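Local coordinates for biogenic amine-binding protein (Rhodnius prolixus, PDB 4GE1) that binds biogenic amines such as serotonin, norepinephrine and tryptamine inside a lipocalin barrel, as a salivary protein of a blood-feeding insect, at residues I26-L31 with L167-T172; S121-C126 with L135-S140; D40-K45 with N62-A67. All coordinates share one frame; numbering follows the deposited sequence.

Interaction 1: I26-L31 with L167-T172; sequences ITHYKL and LFDATT
Tyr29 holds CG between its backbone N and carbonyl carbon (chi1 66°), whereas Phe168 sets CG anti to its backbone N, and the two side chains run side by side, pointing the same way. Phe168 turns its edge to the face of Tyr29 in an offset edge-to-face pair, planes at 76°, with CD2 of Phe168 3.8 Å from CZ of Tyr29. The hydroxyl of Tyr29 is hydrogen-bonded beyond this pair, to Asp40 O and Asn42 N. On the other face of the sheet, the imidazole of His28 lies alongside the carboxylate of Asp169, the planes only 13° apart; NE2 of His28 is 3.4 Å from OD1 of Asp169, at an angle too poor for a hydrogen bond. That OD1 instead accepts from Thr171 N and Thr171 OG1, the former bond closing an Asx turn. Thr27 OG1 and His28 ND1 are hydrogen-bonded at 2.9 Å, the oxygen in the ring plane, which would help fix the imidazole's rotation. Backbone bonds join Tyr29 and Phe168 in both directions, and Ala170 N reaches Thr27 O at 2.8 Å. The short antiparallel strand 168-169 thus pairs with strand 23-31, whose Thr27 and His28 form a classic beta bulge opposite Val138 in the lipocalin barrel.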
loop_
_atom_site.group_PDB
_atom_site.type_symbol
_atom_site.label_atom_id
_atom_site.label_comp_id
_atom_site.label_asym_id
_atom_site.label_seq_id
_atom_site.Cartn_x
_atom_site.Cartn_y
_atom_site.Cartn_z
ATOM N N ILE A 26 5.145 -5.042 -1.409
ATOM C CA ILE A 26 5.188 -4.827 0.034
ATOM C C ILE A 26 6.106 -5.866 0.661
ATOM O O ILE A 26 5.776 -7.050 0.722
ATOM C CB ILE A 26 3.789 -4.875 0.657
ATOM C CG1 ILE A 26 2.870 -3.897 -0.088
ATOM C CG2 ILE A 26 3.856 -4.520 2.139
ATOM C CD1 ILE A 26 1.594 -3.574 0.636
ATOM N N THR A 27 7.275 -5.417 1.102
ATOM C CA THR A 27 8.316 -6.331 1.551
ATOM C C THR A 27 8.289 -6.598 3.059
ATOM O O THR A 27 8.586 -7.705 3.502
ATOM C CB THR A 27 9.707 -5.814 1.146
ATOM O OG1 THR A 27 9.878 -4.473 1.625
ATOM C CG2 THR A 27 9.846 -5.831 -0.370
ATOM N N HIS A 28 7.946 -5.578 3.835
ATOM C CA HIS A 28 7.942 -5.668 5.293
ATOM C C HIS A 28 6.771 -4.860 5.812
ATOM O O HIS A 28 6.395 -3.850 5.209
ATOM C CB HIS A 28 9.214 -5.060 5.884
ATOM C CG HIS A 28 10.483 -5.691 5.399
ATOM N ND1 HIS A 28 10.961 -5.513 4.122
ATOM C CD2 HIS A 28 11.380 -6.481 6.033
ATOM C CE1 HIS A 28 12.097 -6.173 3.983
ATOM N NE2 HIS A 28 12.372 -6.771 5.128
ATOM N N TYR A 29 6.205 -5.274 6.940
ATOM C CA TYR A 29 5.098 -4.518 7.507
ATOM C C TYR A 29 4.653 -4.939 8.897
ATOM O O TYR A 29 4.755 -6.106 9.281
ATOM C CB TYR A 29 3.897 -4.541 6.559
ATOM C CG TYR A 29 3.262 -5.896 6.356
ATOM C CD1 TYR A 29 2.289 -6.371 7.226
ATOM C CD2 TYR A 29 3.606 -6.686 5.263
ATOM C CE1 TYR A 29 1.682 -7.606 7.015
ATOM C CE2 TYR A 29 3.004 -7.914 5.043
ATOM C CZ TYR A 29 2.045 -8.375 5.916
ATOM O OH TYR A 29 1.464 -9.612 5.681
ATOM N N LYS A 30 4.153 -3.962 9.642
ATOM C CA LYS A 30 3.496 -4.216 10.911
ATOM C C LYS A 30 2.029 -3.868 10.766
ATOM O O LYS A 30 1.674 -2.738 10.422
ATOM C CB LYS A 30 4.102 -3.376 12.029
ATOM C CG LYS A 30 3.303 -3.457 13.337
ATOM C CD LYS A 30 3.989 -2.699 14.454
ATOM C CE LYS A 30 3.215 -2.808 15.762
ATOM N NZ LYS A 30 3.649 -1.757 16.715
ATOM N N LEU A 31 1.182 -4.859 11.007
ATOM C CA LEU A 31 -0.256 -4.678 10.997
ATOM C C LEU A 31 -0.804 -4.742 12.428
ATOM O O LEU A 31 -0.779 -5.798 13.053
ATOM C CB LEU A 31 -0.889 -5.783 10.171
ATOM C CG LEU A 31 -2.406 -5.851 10.225
ATOM C CD1 LEU A 31 -2.996 -4.582 9.638
ATOM C CD2 LEU A 31 -2.889 -7.081 9.470
ATOM N N LEU A 167 9.361 -5.456 12.048
ATOM C CA LEU A 167 8.227 -5.759 11.180
ATOM C C LEU A 167 8.248 -7.220 10.765
ATOM O O LEU A 167 9.284 -7.885 10.837
ATOM C CB LEU A 167 8.232 -4.873 9.926
ATOM C CG LEU A 167 8.562 -3.389 10.093
ATOM C CD1 LEU A 167 8.375 -2.671 8.780
ATOM C CD2 LEU A 167 7.705 -2.757 11.166
ATOM N N PHE A 168 7.100 -7.723 10.331
ATOM C CA PHE A 168 7.075 -8.996 9.625
ATOM C C PHE A 168 7.783 -8.854 8.276
ATOM O O PHE A 168 7.446 -7.985 7.473
ATOM C CB PHE A 168 5.643 -9.490 9.417
ATOM C CG PHE A 168 5.541 -10.639 8.445
ATOM C CD1 PHE A 168 6.114 -11.867 8.741
ATOM C CD2 PHE A 168 4.878 -10.491 7.242
ATOM C CE1 PHE A 168 6.036 -12.930 7.840
ATOM C CE2 PHE A 168 4.793 -11.545 6.339
ATOM C CZ PHE A 168 5.373 -12.773 6.646
ATOM N N ASP A 169 8.766 -9.717 8.035
ATOM C CA ASP A 169 9.520 -9.718 6.786
ATOM C C ASP A 169 8.853 -10.660 5.791
ATOM O O ASP A 169 9.022 -11.882 5.863
ATOM C CB ASP A 169 10.970 -10.130 7.059
ATOM C CG ASP A 169 11.791 -10.308 5.792
ATOM O OD1 ASP A 169 11.323 -9.945 4.690
ATOM O OD2 ASP A 169 12.931 -10.807 5.908
ATOM N N ALA A 170 8.093 -10.084 4.865
ATOM C CA ALA A 170 7.314 -10.871 3.917
ATOM C C ALA A 170 8.213 -11.625 2.951
ATOM O O ALA A 170 7.789 -12.607 2.342
ATOM C CB ALA A 170 6.328 -9.987 3.163
ATOM N N THR A 171 9.462 -11.181 2.828
ATOM C CA THR A 171 10.435 -11.875 1.987
ATOM C C THR A 171 10.905 -13.185 2.636
ATOM O O THR A 171 11.831 -13.829 2.146
ATOM C CB THR A 171 11.664 -10.982 1.624
ATOM O OG1 THR A 171 12.706 -11.154 2.597
ATOM C CG2 THR A 171 11.271 -9.498 1.529
ATOM N N THR A 172 10.270 -13.568 3.743
ATOM C CA THR A 172 10.503 -14.887 4.333
ATOM C C THR A 172 9.565 -15.908 3.705
ATOM O O THR A 172 9.906 -17.082 3.578
ATOM C CB THR A 172 10.307 -14.904 5.861
ATOM O OG1 THR A 172 8.980 -14.476 6.191
ATOM C CG2 THR A 172 11.320 -13.998 6.542
#

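Interaction 2: S121-C126 with L135-S140; sequences SVVHVC and LYAVQS. With TSS (2-(1H-indol-3-yl)ethanamine), chain E.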
loop_
_atom_site.group_PDB
_atom_site.type_symbol
_atom_site.label_atom_id
_atom_site.label_comp_id
_atom_site.label_asym_id
_atom_site.label_seq_id
_atom_site.Cartn_x
_atom_site.Cartn_y
_atom_site.Cartn_z
ATOM N N SER A 121 9.489 3.035 -0.771
ATOM C CA SER A 121 8.644 3.992 -0.076
ATOM C C SER A 121 8.244 3.405 1.268
ATOM O O SER A 121 8.162 2.192 1.423
ATOM C CB SER A 121 7.404 4.335 -0.898
ATOM O OG SER A 121 6.611 3.190 -1.141
ATOM N N VAL A 122 8.006 4.270 2.242
ATOM C CA VAL A 122 7.583 3.825 3.561
ATOM C C VAL A 122 6.265 4.513 3.897
ATOM O O VAL A 122 6.136 5.729 3.762
ATOM C CB VAL A 122 8.655 4.128 4.605
ATOM C CG1 VAL A 122 8.200 3.678 5.982
ATOM C CG2 VAL A 122 9.965 3.449 4.204
ATOM N N VAL A 123 5.271 3.734 4.301
ATOM C CA VAL A 123 3.925 4.272 4.391
ATOM C C VAL A 123 3.236 3.906 5.704
ATOM O O VAL A 123 3.535 2.882 6.316
ATOM C CB VAL A 123 3.057 3.828 3.172
ATOM C CG1 VAL A 123 2.689 2.331 3.251
ATOM C CG2 VAL A 123 1.815 4.697 3.039
ATOM N N HIS A 124 2.334 4.776 6.142
ATOM C CA HIS A 124 1.418 4.464 7.225
ATOM C C HIS A 124 -0.002 4.569 6.683
ATOM O O HIS A 124 -0.390 5.605 6.132
ATOM C CB HIS A 124 1.621 5.428 8.400
ATOM C CG HIS A 124 0.555 5.333 9.449
ATOM N ND1 HIS A 124 -0.536 6.170 9.478
ATOM C CD2 HIS A 124 0.418 4.492 10.504
ATOM C CE1 HIS A 124 -1.304 5.854 10.510
ATOM N NE2 HIS A 124 -0.749 4.841 11.145
ATOM N N VAL A 125 -0.760 3.481 6.807
ATOM C CA VAL A 125 -2.143 3.446 6.347
ATOM C C VAL A 125 -3.074 3.136 7.502
ATOM O O VAL A 125 -2.806 2.235 8.295
ATOM C CB VAL A 125 -2.358 2.390 5.268
ATOM C CG1 VAL A 125 -3.768 2.510 4.694
ATOM C CG2 VAL A 125 -1.313 2.528 4.176
ATOM N N CYS A 126 -4.172 3.873 7.601
ATOM C CA CYS A 126 -5.081 3.677 8.723
ATOM C C CYS A 126 -6.530 4.013 8.399
ATOM O O CYS A 126 -6.810 4.928 7.634
ATOM C CB CYS A 126 -4.612 4.491 9.927
ATOM S SG CYS A 126 -5.498 4.079 11.421
ATOM N N LEU A 135 -1.509 0.114 9.545
ATOM C CA LEU A 135 -0.446 -0.552 8.830
ATOM C C LEU A 135 0.753 0.363 8.663
ATOM O O LEU A 135 0.622 1.510 8.218
ATOM C CB LEU A 135 -0.953 -0.999 7.458
ATOM C CG LEU A 135 0.046 -1.708 6.548
ATOM C CD1 LEU A 135 0.243 -3.128 7.024
ATOM C CD2 LEU A 135 -0.458 -1.694 5.108
ATOM N N TYR A 136 1.918 -0.147 9.043
ATOM C CA TYR A 136 3.185 0.453 8.651
ATOM C C TYR A 136 3.851 -0.478 7.642
ATOM O O TYR A 136 4.079 -1.656 7.931
ATOM C CB TYR A 136 4.100 0.632 9.863
ATOM C CG TYR A 136 3.720 1.772 10.776
ATOM C CD1 TYR A 136 4.106 3.074 10.489
ATOM C CD2 TYR A 136 2.990 1.543 11.936
ATOM C CE1 TYR A 136 3.772 4.118 11.326
ATOM C CE2 TYR A 136 2.653 2.579 12.784
ATOM C CZ TYR A 136 3.048 3.863 12.475
ATOM O OH TYR A 136 2.709 4.894 13.313
ATOM N N ALA A 137 4.161 0.036 6.457
ATOM C CA ALA A 137 4.666 -0.826 5.389
ATOM C C ALA A 137 5.919 -0.298 4.698
ATOM O O ALA A 137 6.009 0.885 4.364
ATOM C CB ALA A 137 3.564 -1.091 4.347
ATOM N N VAL A 138 6.877 -1.197 4.486
ATOM C CA VAL A 138 7.993 -0.942 3.586
ATOM C C VAL A 138 7.672 -1.502 2.196
ATOM O O VAL A 138 7.209 -2.642 2.053
ATOM C CB VAL A 138 9.307 -1.527 4.123
ATOM C CG1 VAL A 138 10.405 -1.419 3.077
ATOM C CG2 VAL A 138 9.713 -0.803 5.406
ATOM N N GLN A 139 7.902 -0.682 1.178
ATOM C CA GLN A 139 7.515 -1.014 -0.191
ATOM C C GLN A 139 8.688 -0.826 -1.154
ATOM O O GLN A 139 9.498 0.088 -0.999
ATOM C CB GLN A 139 6.293 -0.182 -0.608
ATOM C CG GLN A 139 5.148 -0.273 0.414
ATOM C CD GLN A 139 3.931 0.559 0.046
ATOM O OE1 GLN A 139 2.796 0.164 0.308
ATOM N NE2 GLN A 139 4.159 1.721 -0.549
ATOM N N SER A 140 8.793 -1.717 -2.130
ATOM C CA SER A 140 9.928 -1.715 -3.041
ATOM C C SER A 140 9.439 -1.817 -4.483
ATOM O O SER A 140 8.347 -2.320 -4.744
ATOM C CB SER A 140 10.862 -2.877 -2.711
ATOM O OG SER A 140 11.947 -2.962 -3.627
HETATM N N1 TSS E . -4.275 -2.325 0.114
HETATM C CA TSS E . -4.646 -1.818 1.413
HETATM C CB TSS E . -3.535 -1.402 2.325
HETATM C CG TSS E . -2.345 -0.732 1.714
HETATM C CD1 TSS E . -1.069 -1.265 1.593
HETATM N NE1 TSS E . -0.264 -0.356 1.004
HETATM C CE2 TSS E . -0.991 0.780 0.715
HETATM C CD2 TSS E . -2.277 0.578 1.147
HETATM C CZ2 TSS E . -0.626 2.005 0.093
HETATM C CH2 TSS E . -1.573 3.013 -0.069
HETATM C CZ3 TSS E . -2.882 2.806 0.373
HETATM C CE3 TSS E . -3.242 1.597 0.979
#
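His124 sets CD2 over one face of the Tyr136 ring, toward the rim, 3.3 Å from CZ of Tyr136. The two planes are inclined at 51°, an oblique pairing. CG of His124 is anti to its backbone N (chi1 170°), beside the carbonyl carbon, and the ring beyond it meets Tyr136 across a non-hydrogen-bonded pair, where the two backbones approach to 4.6 Å between the CA atoms of His124 and Tyr136. On the same face Val122 and Val138 meet more loosely through their CG2 methyls, and helix 150-159 packs on both valines.

The two strands form an antiparallel hairpin of the lipocalin barrel, with paired backbone bonds at Ser121-Gln139, Val123-Ala137 and Val125-Leu135. These three pairs direct their side chains to the other face, where tryptamine is bound. Leu135 CD2 touches the five-membered part of the indole, 3.6 Å from CD1 of tryptamine, and Val125 CG2 lies 3.7 Å from CD2 of tryptamine at the ring fusion. Gln139 runs extended beyond CG and brings its amide to the indole nitrogen: NE1 of tryptamine donates to OE1 of Gln139 at 3.2 Å, with an N-H...O angle of 155°. The other end of the amide is gripped too. Its NE2 gives a bond to Ser121 OG at 2.9 Å, with the hydroxyl oxygen in the amide plane, and is also hydrogen-bonded to Tyr112 OH; together these would hold the amide with its carbonyl oxygen toward the ligand. The side chain of Val123 crosses that of Gln139, its CG1 3.7 Å from both OE1 of Gln139 and CB of Ala137, an apolar neighbour to the amide. Tryptamine is also hydrogen-bonded to Asp73 OD2.

Interaction 3: D40-K45 with N62-A67; sequences DKNCTK and NYNPNA
Lys41 presents its carbonyl oxygen to Asn64 and Pro65 at the entry to an antiparallel beta hairpin, strands 43-50 and 55-64 of the lipocalin barrel, while its side chain leads away. This oxygen lies 3.7 Å from Pro65 CD and receives a bond from a water that in turn accepts from Asn66 N, so the water bridges the two segments beyond the last strand pair. Asn42 follows, its side chain crossing that of Asn64 with the amide planes 68° apart. Asn64 ND2 donates to Asn42 OD1 at 3.1 Å; the acceptor lies in the amide plane of Asn64, but the donor stands above the carbonyl plane of Asn42. The same ND2 is also hydrogen-bonded to Val38 O. At Cys43 the regular pairing begins, with nearly straight backbone bonds in both directions to Tyr63. Cys43 SG rests 4.0 Å from Pro65 CG and is disulfide-bonded to Cys177, tying the strand to the C-terminal part of the chain. Thr44, on the opposite face from Cys43, lies side by side with Asn62. OG1 of Thr44, set anti to the carbonyl carbon (chi1 -69°), donates to OD1 of Asn62, while Asn62 ND2 reaches Asp73 and Ser71, so both ends of this amide are engaged. The Thr44 OG1 to Asn62 OD1 bond is short, 2.6 Å, and comes in the carbonyl plane on a lone pair.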
loop_
_atom_site.group_PDB
_atom_site.type_symbol
_atom_site.label_atom_id
_atom_site.label_comp_id
_atom_site.label_asym_id
_atom_site.label_seq_id
_atom_site.Cartn_x
_atom_site.Cartn_y
_atom_site.Cartn_z
ATOM N N ASP A 40 -2.742 -13.261 8.190
ATOM C CA ASP A 40 -2.356 -11.909 7.792
ATOM C C ASP A 40 -0.903 -11.827 7.356
ATOM O O ASP A 40 -0.323 -10.744 7.311
ATOM C CB ASP A 40 -2.626 -10.907 8.909
ATOM C CG ASP A 40 -4.093 -10.807 9.255
ATOM O OD1 ASP A 40 -4.922 -10.662 8.330
ATOM O OD2 ASP A 40 -4.418 -10.886 10.458
ATOM N N LYS A 41 -0.314 -12.977 7.045
ATOM C CA LYS A 41 1.016 -13.004 6.450
ATOM C C LYS A 41 0.886 -13.191 4.936
ATOM O O LYS A 41 0.682 -14.307 4.455
ATOM C CB LYS A 41 1.868 -14.102 7.098
ATOM C CG LYS A 41 2.196 -13.787 8.560
ATOM C CD LYS A 41 3.103 -14.816 9.218
ATOM C CE LYS A 41 3.375 -14.395 10.658
ATOM N NZ LYS A 41 4.254 -15.337 11.387
ATOM N N ASN A 42 0.987 -12.086 4.195
ATOM C CA ASN A 42 0.727 -12.084 2.749
ATOM C C ASN A 42 1.842 -11.515 1.861
ATOM O O ASN A 42 2.723 -10.780 2.326
ATOM C CB ASN A 42 -0.553 -11.301 2.427
ATOM C CG ASN A 42 -1.765 -11.798 3.187
ATOM O OD1 ASN A 42 -2.222 -12.926 2.998
ATOM N ND2 ASN A 42 -2.325 -10.932 4.020
ATOM N N CYS A 43 1.773 -11.859 0.572
ATOM C CA CYS A 43 2.619 -11.282 -0.464
ATOM C C CYS A 43 1.744 -10.311 -1.238
ATOM O O CYS A 43 0.784 -10.722 -1.910
ATOM C CB CYS A 43 3.104 -12.369 -1.423
ATOM S SG CYS A 43 3.956 -13.745 -0.623
ATOM N N THR A 44 2.045 -9.026 -1.131
ATOM C CA THR A 44 1.230 -8.032 -1.809
ATOM C C THR A 44 2.010 -7.301 -2.897
ATOM O O THR A 44 3.140 -6.858 -2.691
ATOM C CB THR A 44 0.603 -7.019 -0.834
ATOM O OG1 THR A 44 -0.391 -7.672 -0.023
ATOM C CG2 THR A 44 -0.061 -5.884 -1.621
ATOM N N LYS A 45 1.405 -7.212 -4.072
ATOM C CA LYS A 45 1.930 -6.378 -5.140
ATOM C C LYS A 45 0.792 -5.464 -5.543
ATOM O O LYS A 45 -0.374 -5.880 -5.557
ATOM C CB LYS A 45 2.376 -7.234 -6.330
ATOM C CG LYS A 45 2.773 -6.438 -7.565
ATOM C CD LYS A 45 3.310 -7.354 -8.663
ATOM C CE LYS A 45 3.835 -6.548 -9.850
ATOM N NZ LYS A 45 4.508 -7.418 -10.872
ATOM N N ASN A 62 -3.354 -9.423 -3.013
ATOM C CA ASN A 62 -2.812 -9.968 -1.773
ATOM C C ASN A 62 -2.910 -11.476 -1.764
ATOM O O ASN A 62 -4.008 -12.027 -1.775
ATOM C CB ASN A 62 -3.559 -9.419 -0.562
ATOM C CG ASN A 62 -3.777 -7.941 -0.650
ATOM O OD1 ASN A 62 -2.825 -7.160 -0.626
ATOM N ND2 ASN A 62 -5.032 -7.540 -0.749
ATOM N N TYR A 63 -1.758 -12.131 -1.726
ATOM C CA TYR A 63 -1.710 -13.582 -1.773
ATOM C C TYR A 63 -1.250 -14.167 -0.441
ATOM O O TYR A 63 -0.179 -13.811 0.063
ATOM C CB TYR A 63 -0.764 -14.049 -2.874
ATOM C CG TYR A 63 -0.682 -15.552 -2.963
ATOM C CD1 TYR A 63 -1.759 -16.289 -3.427
ATOM C CD2 TYR A 63 0.466 -16.234 -2.572
ATOM C CE1 TYR A 63 -1.703 -17.659 -3.510
ATOM C CE2 TYR A 63 0.534 -17.618 -2.649
ATOM C CZ TYR A 63 -0.555 -18.323 -3.123
ATOM O OH TYR A 63 -0.516 -19.696 -3.214
ATOM N N ASN A 64 -2.064 -15.060 0.115
ATOM C CA ASN A 64 -1.712 -15.780 1.347
ATOM C C ASN A 64 -1.224 -17.200 1.038
ATOM O O ASN A 64 -2.020 -18.067 0.698
ATOM C CB ASN A 64 -2.914 -15.842 2.292
ATOM C CG ASN A 64 -2.558 -16.440 3.654
ATOM O OD1 ASN A 64 -2.551 -17.658 3.828
ATOM N ND2 ASN A 64 -2.250 -15.580 4.615
ATOM N N PRO A 65 0.092 -17.432 1.142
ATOM C CA PRO A 65 0.684 -18.746 0.856
ATOM C C PRO A 65 0.146 -19.889 1.730
ATOM O O PRO A 65 -0.011 -21.006 1.232
ATOM C CB PRO A 65 2.173 -18.524 1.135
ATOM C CG PRO A 65 2.373 -17.054 0.944
ATOM C CD PRO A 65 1.117 -16.423 1.452
ATOM N N ASN A 66 -0.131 -19.633 3.006
ATOM C CA ASN A 66 -0.634 -20.704 3.867
ATOM C C ASN A 66 -1.967 -21.254 3.364
ATOM O O ASN A 66 -2.190 -22.461 3.378
ATOM C CB ASN A 66 -0.750 -20.259 5.335
ATOM C CG ASN A 66 -1.340 -21.344 6.222
ATOM O OD1 ASN A 66 -0.701 -22.366 6.472
ATOM N ND2 ASN A 66 -2.567 -21.130 6.696
ATOM N N ALA A 67 -2.843 -20.362 2.910
ATOM C CA ALA A 67 -4.153 -20.763 2.407
ATOM C C ALA A 67 -4.157 -20.871 0.878
ATOM O O ALA A 67 -5.101 -21.389 0.280
ATOM C CB ALA A 67 -5.223 -19.790 2.877
HETATM O O HOH W 1 0.578 -17.097 4.803
#

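How the interactions relate
Strand 23-31 joins the three contacts, since it pairs with strand 130-140 of interaction 2 and with strand 43-50 of interaction 3. Interactions 1 and 2 have centres about 10 Å apart and probably share backbone bonds, His28 O to Val138 N at 2.8 Å and Lys30 N to Tyr136 O at 2.9 Å. Toward interaction 3, about 11 Å away between centres, Tyr29 OH lies 2.7 Å from Asp40 O. Interactions 2 and 3 do not touch, their nearest atoms being about 7 Å apart, yet all three contacts reach toward the tryptamine pocket: interaction 2 lines it directly, Ile26 of interaction 1 borders it, and the side chain of Asn62 in interaction 3 lies about 5 Å from the ligand.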